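Local coordinates for protein exotoxin A (Pseudomonas aeruginosa, PDB 1IKP) that probably transfers ADP-ribose from NAD to elongation factor 2 in host cells, after its binding and targeting domains have brought its catalytic domain inside, at residues A[246-251]-A[271-276]; A[319-324]-A[328-333]. The protein carries 2 engineered substitutions. All coordinates share one frame; numbering follows the deposited sequence.

Contact 1 of 2, residues A[246-251]-A[271-276]; sequences HRLHFP and TFTRHR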
ATOM      1  N   HIS A 246      -3.657   2.727   6.907  1.00 12.32           N
ATOM      2  CA  HIS A 246      -2.798   3.900   6.968  1.00 11.96           C
ATOM      3  C   HIS A 246      -3.578   5.004   6.239  1.00 12.00           C
ATOM      4  O   HIS A 246      -4.464   4.731   5.429  1.00 11.69           O
ATOM      5  CB  HIS A 246      -1.505   3.699   6.177  1.00 11.79           C
ATOM      6  CG  HIS A 246      -0.385   3.058   6.937  1.00 12.78           C
ATOM      7  ND1 HIS A 246      -0.289   1.693   7.123  1.00 19.42           N
ATOM      8  CD2 HIS A 246       0.724   3.595   7.499  1.00 14.82           C
ATOM      9  CE1 HIS A 246       0.835   1.422   7.763  1.00 18.55           C
ATOM     10  NE2 HIS A 246       1.470   2.553   8.002  1.00 18.48           N
ATOM     11  N   ARG A 247      -3.270   6.255   6.554  1.00 10.62           N
ATOM     12  CA  ARG A 247      -3.860   7.395   5.833  1.00  9.67           C
ATOM     13  C   ARG A 247      -2.753   8.422   5.662  1.00  9.53           C
ATOM     14  O   ARG A 247      -1.980   8.694   6.601  1.00  9.90           O
ATOM     15  CB  ARG A 247      -5.069   7.995   6.566  1.00 11.21           C
ATOM     16  CG  ARG A 247      -5.796   9.061   5.733  1.00 10.82           C
ATOM     17  CD  ARG A 247      -7.277   9.192   6.128  1.00 13.53           C
ATOM     18  NE  ARG A 247      -7.980  10.171   5.309  1.00 12.34           N
ATOM     19  CZ  ARG A 247      -9.249  10.076   4.913  1.00 11.56           C
ATOM     20  NH1 ARG A 247     -10.014   9.036   5.232  1.00 12.37           N
ATOM     21  NH2 ARG A 247      -9.765  11.062   4.192  1.00 15.41           N
ATOM     22  N   LEU A 248      -2.634   8.953   4.435  1.00  9.77           N
ATOM     23  CA  LEU A 248      -1.609   9.936   4.115  1.00 10.51           C
ATOM     24  C   LEU A 248      -2.276  11.104   3.399  1.00 10.85           C
ATOM     25  O   LEU A 248      -2.920  10.942   2.368  1.00 10.15           O
ATOM     26  CB  LEU A 248      -0.547   9.316   3.190  1.00 10.70           C
ATOM     27  CG  LEU A 248       0.583  10.267   2.767  1.00 10.73           C
ATOM     28  CD1 LEU A 248       1.316  10.824   3.959  1.00 12.21           C
ATOM     29  CD2 LEU A 248       1.555   9.501   1.853  1.00 11.87           C
ATOM     30  N   HIS A 249      -2.124  12.278   3.990  1.00 11.12           N
ATOM     31  CA  HIS A 249      -2.668  13.520   3.462  1.00 11.15           C
ATOM     32  C   HIS A 249      -1.565  14.216   2.676  1.00 10.84           C
ATOM     33  O   HIS A 249      -0.422  14.255   3.135  1.00 11.19           O
ATOM     34  CB  HIS A 249      -3.139  14.375   4.648  1.00 10.43           C
ATOM     35  CG  HIS A 249      -3.428  15.805   4.315  1.00 11.55           C
ATOM     36  ND1 HIS A 249      -4.283  16.194   3.304  1.00 17.82           N
ATOM     37  CD2 HIS A 249      -3.013  16.939   4.918  1.00 11.57           C
ATOM     38  CE1 HIS A 249      -4.375  17.516   3.303  1.00 15.06           C
ATOM     39  NE2 HIS A 249      -3.617  17.990   4.271  1.00 16.42           N
ATOM     40  N   PHE A 250      -1.907  14.722   1.485  1.00 12.60           N
ATOM     41  CA  PHE A 250      -0.987  15.454   0.604  1.00 15.33           C
ATOM     42  C   PHE A 250      -1.405  16.934   0.665  1.00 15.39           C
ATOM     43  O   PHE A 250      -2.268  17.372  -0.078  1.00 15.36           O
ATOM     44  CB  PHE A 250      -1.122  14.928  -0.829  1.00 15.78           C
ATOM     45  CG  PHE A 250      -0.502  13.568  -1.041  1.00 13.66           C
ATOM     46  CD1 PHE A 250       0.685  13.441  -1.759  1.00 15.31           C
ATOM     47  CD2 PHE A 250      -1.098  12.417  -0.525  1.00 16.06           C
ATOM     48  CE1 PHE A 250       1.276  12.197  -1.966  1.00 14.15           C
ATOM     49  CE2 PHE A 250      -0.513  11.152  -0.722  1.00 15.27           C
ATOM     50  CZ  PHE A 250       0.682  11.047  -1.451  1.00 15.22           C
ATOM     51  N   PRO A 251      -0.778  17.720   1.550  1.00 14.32           N
ATOM     52  CA  PRO A 251      -1.138  19.137   1.674  1.00 14.28           C
ATOM     53  C   PRO A 251      -1.052  19.974   0.399  1.00 16.19           C
ATOM     54  O   PRO A 251      -1.833  20.910   0.237  1.00 19.08           O
ATOM     55  CB  PRO A 251      -0.197  19.645   2.766  1.00 18.38           C
ATOM     56  CG  PRO A 251       0.121  18.445   3.538  1.00 19.25           C
ATOM     57  CD  PRO A 251       0.289  17.375   2.503  1.00 18.35           C
ATOM     58  N   THR A 271       7.662   8.376   0.073  1.00 16.99           N
ATOM     59  CA  THR A 271       8.876   8.923  -0.504  1.00 19.58           C
ATOM     60  C   THR A 271       8.477  10.192  -1.261  1.00 17.56           C
ATOM     61  O   THR A 271       9.244  11.158  -1.354  1.00 17.44           O
ATOM     62  CB  THR A 271       9.504   7.913  -1.471  1.00 23.65           C
ATOM     63  OG1 THR A 271      10.117   6.866  -0.706  1.00 26.78           O
ATOM     64  CG2 THR A 271      10.535   8.583  -2.372  1.00 27.19           C
ATOM     65  N   PHE A 272       7.250  10.203  -1.759  1.00 16.11           N
ATOM     66  CA  PHE A 272       6.758  11.348  -2.526  1.00 16.47           C
ATOM     67  C   PHE A 272       6.226  12.522  -1.714  1.00 16.86           C
ATOM     68  O   PHE A 272       5.888  13.568  -2.275  1.00 17.74           O
ATOM     69  CB  PHE A 272       5.720  10.861  -3.525  1.00 16.28           C
ATOM     70  CG  PHE A 272       6.282   9.876  -4.507  1.00 16.59           C
ATOM     71  CD1 PHE A 272       7.090  10.310  -5.558  1.00 18.68           C
ATOM     72  CD2 PHE A 272       6.084   8.511  -4.336  1.00 16.69           C
ATOM     73  CE1 PHE A 272       7.705   9.396  -6.425  1.00 20.45           C
ATOM     74  CE2 PHE A 272       6.693   7.579  -5.197  1.00 18.52           C
ATOM     75  CZ  PHE A 272       7.508   8.030  -6.246  1.00 18.75           C
ATOM     76  N   THR A 273       6.142  12.349  -0.397  1.00 14.48           N
ATOM     77  CA  THR A 273       5.686  13.414   0.491  1.00 15.40           C
ATOM     78  C   THR A 273       6.870  13.941   1.294  1.00 14.30           C
ATOM     79  O   THR A 273       6.698  14.788   2.186  1.00 14.79           O
ATOM     80  CB  THR A 273       4.576  12.922   1.464  1.00 16.65           C
ATOM     81  OG1 THR A 273       4.942  11.658   2.020  1.00 16.79           O
ATOM     82  CG2 THR A 273       3.245  12.809   0.748  1.00 18.06           C
ATOM     83  N   ARG A 274       8.074  13.461   0.988  1.00 15.04           N
ATOM     84  CA  ARG A 274       9.263  13.908   1.704  1.00 15.01           C
ATOM     85  C   ARG A 274       9.522  15.414   1.624  1.00 17.23           C
ATOM     86  O   ARG A 274       9.275  16.059   0.595  1.00 19.02           O
ATOM     87  CB  ARG A 274      10.523  13.199   1.202  1.00 16.90           C
ATOM     88  CG  ARG A 274      10.682  11.797   1.731  1.00 17.61           C
ATOM     89  CD  ARG A 274      11.857  11.111   1.095  1.00 20.50           C
ATOM     90  NE  ARG A 274      13.118  11.768   1.416  1.00 22.13           N
ATOM     91  CZ  ARG A 274      13.822  11.563   2.525  1.00 19.96           C
ATOM     92  NH1 ARG A 274      13.406  10.710   3.456  1.00 21.44           N
ATOM     93  NH2 ARG A 274      14.975  12.203   2.695  1.00 24.95           N
ATOM     94  N   HIS A 275      10.043  15.957   2.721  1.00 16.92           N
ATOM     95  CA  HIS A 275      10.393  17.376   2.808  1.00 18.65           C
ATOM     96  C   HIS A 275      11.487  17.676   1.779  1.00 20.99           C
ATOM     97  O   HIS A 275      11.492  18.733   1.143  1.00 20.64           O
ATOM     98  CB  HIS A 275      10.889  17.673   4.226  1.00 17.66           C
ATOM     99  CG  HIS A 275      11.302  19.096   4.456  1.00 14.85           C
ATOM    100  ND1 HIS A 275      10.488  20.168   4.168  1.00 19.47           N
ATOM    101  CD2 HIS A 275      12.415  19.609   5.027  1.00 19.91           C
ATOM    102  CE1 HIS A 275      11.081  21.285   4.557  1.00 16.51           C
ATOM    103  NE2 HIS A 275      12.252  20.971   5.081  1.00 18.66           N
ATOM    104  N   ARG A 276      12.415  16.743   1.620  1.00 22.71           N
ATOM    105  CA  ARG A 276      13.490  16.923   0.652  1.00 27.38           C
ATOM    106  C   ARG A 276      13.571  15.693  -0.231  1.00 26.17           C
ATOM    107  O   ARG A 276      13.598  14.572   0.271  1.00 23.24           O
ATOM    108  CB  ARG A 276      14.807  17.170   1.382  1.00 39.51           C
ATOM    109  CG  ARG A 276      14.691  18.355   2.316  1.00 50.70           C
ATOM    110  CD  ARG A 276      16.007  19.022   2.632  1.00 56.78           C
ATOM    111  NE  ARG A 276      15.754  20.265   3.353  1.00 61.22           N
ATOM    112  CZ  ARG A 276      16.693  21.064   3.841  1.00 63.38           C
ATOM    113  NH1 ARG A 276      17.976  20.758   3.692  1.00 64.49           N
ATOM    114  NH2 ARG A 276      16.344  22.174   4.478  1.00 64.31           N
TER

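Contact 2 of 2, residues A[319-324]-A[328-333]; sequences PGSGGD and AIREQP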
ATOM      1  N   PRO A 319       4.852  13.585 -33.788  1.00 38.12           N
ATOM      2  CA  PRO A 319       5.978  14.190 -33.072  1.00 39.85           C
ATOM      3  C   PRO A 319       5.726  15.648 -32.696  1.00 40.25           C
ATOM      4  O   PRO A 319       4.995  16.366 -33.384  1.00 40.52           O
ATOM      5  CB  PRO A 319       7.129  14.039 -34.060  1.00 42.23           C
ATOM      6  CG  PRO A 319       6.801  12.748 -34.743  1.00 43.38           C
ATOM      7  CD  PRO A 319       5.318  12.900 -35.007  1.00 40.95           C
ATOM      8  N   GLY A 320       6.334  16.075 -31.595  1.00 39.53           N
ATOM      9  CA  GLY A 320       6.185  17.444 -31.141  1.00 38.78           C
ATOM     10  C   GLY A 320       4.791  17.849 -30.700  1.00 37.79           C
ATOM     11  O   GLY A 320       4.597  18.971 -30.228  1.00 38.76           O
ATOM     12  N   SER A 321       3.817  16.954 -30.846  1.00 36.93           N
ATOM     13  CA  SER A 321       2.446  17.261 -30.447  1.00 37.10           C
ATOM     14  C   SER A 321       2.230  16.961 -28.965  1.00 39.33           C
ATOM     15  O   SER A 321       3.066  16.322 -28.319  1.00 38.16           O
ATOM     16  CB  SER A 321       1.450  16.437 -31.263  1.00 35.00           C
ATOM     17  OG  SER A 321       1.432  15.086 -30.824  1.00 32.86           O
ATOM     18  N   GLY A 322       1.104  17.426 -28.436  1.00 42.92           N
ATOM     19  CA  GLY A 322       0.782  17.181 -27.041  1.00 46.33           C
ATOM     20  C   GLY A 322       1.545  18.017 -26.030  1.00 46.95           C
ATOM     21  O   GLY A 322       1.262  17.953 -24.833  1.00 48.88           O
ATOM     22  N   GLY A 323       2.514  18.795 -26.496  1.00 44.09           N
ATOM     23  CA  GLY A 323       3.279  19.628 -25.587  1.00 41.21           C
ATOM     24  C   GLY A 323       4.078  18.847 -24.556  1.00 38.95           C
ATOM     25  O   GLY A 323       4.739  17.865 -24.888  1.00 38.73           O
ATOM     26  N   ASP A 324       4.019  19.285 -23.302  1.00 37.13           N
ATOM     27  CA  ASP A 324       4.746  18.622 -22.225  1.00 36.23           C
ATOM     28  C   ASP A 324       4.257  17.192 -22.034  1.00 32.66           C
ATOM     29  O   ASP A 324       5.057  16.258 -22.000  1.00 32.11           O
ATOM     30  CB  ASP A 324       4.582  19.407 -20.923  1.00 41.73           C
ATOM     31  CG  ASP A 324       5.187  20.796 -21.005  1.00 46.36           C
ATOM     32  OD1 ASP A 324       5.055  21.568 -20.031  1.00 47.91           O
ATOM     33  OD2 ASP A 324       5.799  21.108 -22.051  1.00 47.25           O
ATOM     34  N   ALA A 328       6.267  13.821 -22.801  1.00 29.89           N
ATOM     35  CA  ALA A 328       6.498  12.908 -21.687  1.00 28.35           C
ATOM     36  C   ALA A 328       6.110  11.500 -22.119  1.00 27.19           C
ATOM     37  O   ALA A 328       6.826  10.542 -21.838  1.00 26.78           O
ATOM     38  CB  ALA A 328       5.674  13.337 -20.480  1.00 29.14           C
ATOM     39  N   ILE A 329       4.978  11.399 -22.811  1.00 25.49           N
ATOM     40  CA  ILE A 329       4.469  10.120 -23.310  1.00 23.24           C
ATOM     41  C   ILE A 329       5.404   9.519 -24.348  1.00 24.95           C
ATOM     42  O   ILE A 329       5.784   8.350 -24.254  1.00 23.95           O
ATOM     43  CB  ILE A 329       3.051  10.289 -23.921  1.00 21.60           C
ATOM     44  CG1 ILE A 329       2.053  10.611 -22.800  1.00 20.82           C
ATOM     45  CG2 ILE A 329       2.651   9.043 -24.697  1.00 22.40           C
ATOM     46  CD1 ILE A 329       0.688  10.969 -23.285  1.00 20.01           C
ATOM     47  N   ARG A 330       5.792  10.322 -25.333  1.00 24.97           N
ATOM     48  CA  ARG A 330       6.690   9.839 -26.370  1.00 25.56           C
ATOM     49  C   ARG A 330       8.055   9.456 -25.792  1.00 24.83           C
ATOM     50  O   ARG A 330       8.739   8.595 -26.337  1.00 25.61           O
ATOM     51  CB  ARG A 330       6.856  10.903 -27.473  1.00 24.68           C
ATOM     52  CG  ARG A 330       5.641  11.083 -28.391  1.00 24.29           C
ATOM     53  CD  ARG A 330       5.972  12.033 -29.557  1.00 24.13           C
ATOM     54  NE  ARG A 330       6.328  13.360 -29.076  1.00 24.70           N
ATOM     55  CZ  ARG A 330       5.451  14.315 -28.797  1.00 22.27           C
ATOM     56  NH1 ARG A 330       4.155  14.101 -28.963  1.00 24.60           N
ATOM     57  NH2 ARG A 330       5.870  15.476 -28.310  1.00 27.00           N
ATOM     58  N   GLU A 331       8.446  10.084 -24.683  1.00 28.96           N
ATOM     59  CA  GLU A 331       9.736   9.781 -24.052  1.00 32.07           C
ATOM     60  C   GLU A 331       9.819   8.378 -23.443  1.00 31.42           C
ATOM     61  O   GLU A 331      10.895   7.783 -23.390  1.00 30.61           O
ATOM     62  CB  GLU A 331      10.054  10.804 -22.955  1.00 39.77           C
ATOM     63  CG  GLU A 331      10.398  12.198 -23.450  1.00 46.09           C
ATOM     64  CD  GLU A 331      10.790  13.132 -22.318  1.00 49.89           C
ATOM     65  OE1 GLU A 331      10.000  13.281 -21.361  1.00 50.02           O
ATOM     66  OE2 GLU A 331      11.890  13.721 -22.385  1.00 52.33           O
ATOM     67  N   GLN A 332       8.684   7.870 -22.969  1.00 31.69           N
ATOM     68  CA  GLN A 332       8.609   6.545 -22.346  1.00 32.61           C
ATOM     69  C   GLN A 332       7.228   5.970 -22.658  1.00 28.21           C
ATOM     70  O   GLN A 332       6.350   5.944 -21.803  1.00 24.37           O
ATOM     71  CB  GLN A 332       8.770   6.671 -20.828  1.00 41.60           C
ATOM     72  CG  GLN A 332      10.104   7.241 -20.376  1.00 49.34           C
ATOM     73  CD  GLN A 332      11.256   6.281 -20.593  1.00 52.79           C
ATOM     74  OE1 GLN A 332      12.420   6.643 -20.419  1.00 55.13           O
ATOM     75  NE2 GLN A 332      10.939   5.045 -20.968  1.00 53.47           N
ATOM     76  N   PRO A 333       7.021   5.497 -23.895  1.00 25.38           N
ATOM     77  CA  PRO A 333       5.740   4.934 -24.322  1.00 22.93           C
ATOM     78  C   PRO A 333       5.049   3.916 -23.413  1.00 20.31           C
ATOM     79  O   PRO A 333       3.892   4.107 -23.047  1.00 19.49           O
ATOM     80  CB  PRO A 333       6.067   4.360 -25.697  1.00 26.49           C
ATOM     81  CG  PRO A 333       7.081   5.331 -26.208  1.00 27.18           C
ATOM     82  CD  PRO A 333       7.986   5.493 -25.012  1.00 28.35           C
TER
HETATM   83  O   HOH W   1       5.142  18.047 -27.609  1.00 37.33           O

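Contact 1 of 2, residues A[246-251]-A[271-276]
T273 turns its CG2 methyl anti to its own carbonyl carbon, with OG1 at a chi1 of 45°, and F250 swings its ring to the side of its backbone N (chi1 -74°); together these rotations set the methyl over one face of the phenyl ring. The geometry is that of a CH-pi contact: T273 CG2 lies 3.8 Å from the centroid of the F250 ring and 26° off the ring normal. The methyl is displaced toward the rim, which is why its closest ring atom is F250 CE1, 3.4 Å from T273 CG2, with CD1 and CZ a little farther away. The two side chains cross at about a right angle.

L248 meets the same threonine differently, tip to tip. Its CD2 approaches T273 CG2 to 3.9 Å and T273 OG1 to 4.0 Å, so one leucine methyl touches both branches. No hydrogen bond links the segments, and the contact is small, burying 151 Å² in all; the hydroxyl of T273 is instead bonded to the backbone O of E270, leaving the methyl to make the apolar contact.

L248 ends strand 245-248, which runs between strands 126-136 and 367-371, while F250 also packs on S255 and A258 of helix 255-265. T273 belongs to the loop joining that helix to helix 282-300, and F272 beside it rests on A258 and A261 of helix 255-265.

Contact 2 of 2, residues A[319-324]-A[328-333]
R330 lays one face of its guanidinium beneath the backbone of P319 and G320, with G320 N 3.3 Å above the plane and offset toward the rim. The edge of the same group is occupied by S321 O, which takes bonds from both terminal nitrogens: 2.6 Å from R330 NH1 and 2.9 Å from R330 NH2. This end-on grip on one atom is coplanar with the guanidinium, S321 O lying only 2° out of its plane. Seen from the carbonyl, the two donors differ: NH2 lies in the carbonyl plane and approaches a lone pair of S321 O, whereas NH1 stands 37° out of that plane. A bend at chi3 (-62°) sets the guanidinium against the loop.

This is a helix-loop-helix connection in the helical targeting region: the loop that includes 319-322 leads from helix 308-317 into helix 323-331, where D324 O accepts the i+4 backbone bond from A328 N at 2.8 Å. R330, on the second helix, thus bonds back to the loop before it. A water accepts from R330 NH2 at 2.8 Å and can donate to G323 O at the same distance, bridging the guanidinium and that carbonyl. R330 also has a salt bridge to E327 and a bond from NH1 to A315 O, while A328 packs against R293, L294 and L297 of helix 282-300.

Overall arrangement
The two contacts follow one another along the chain without interleaving; their centres lie 28 Å apart, with nearest atoms about 14 Å from each other, so neither touches the other. Helix 282-300 relates them: it follows the loop of 271-276, and the same helix packs against A328 in contact 2. Contact 1 is buried, 13 Å from the centre of the chain, and joins the end of strand 245-248 to the loop between helices 255-265 and 282-300, probably near where the receptor-binding and targeting parts meet. Contact 2 lies at the surface, 30 Å from that centre, in the helical part usually assigned to targeting. Neither includes a residue identified as catalytic.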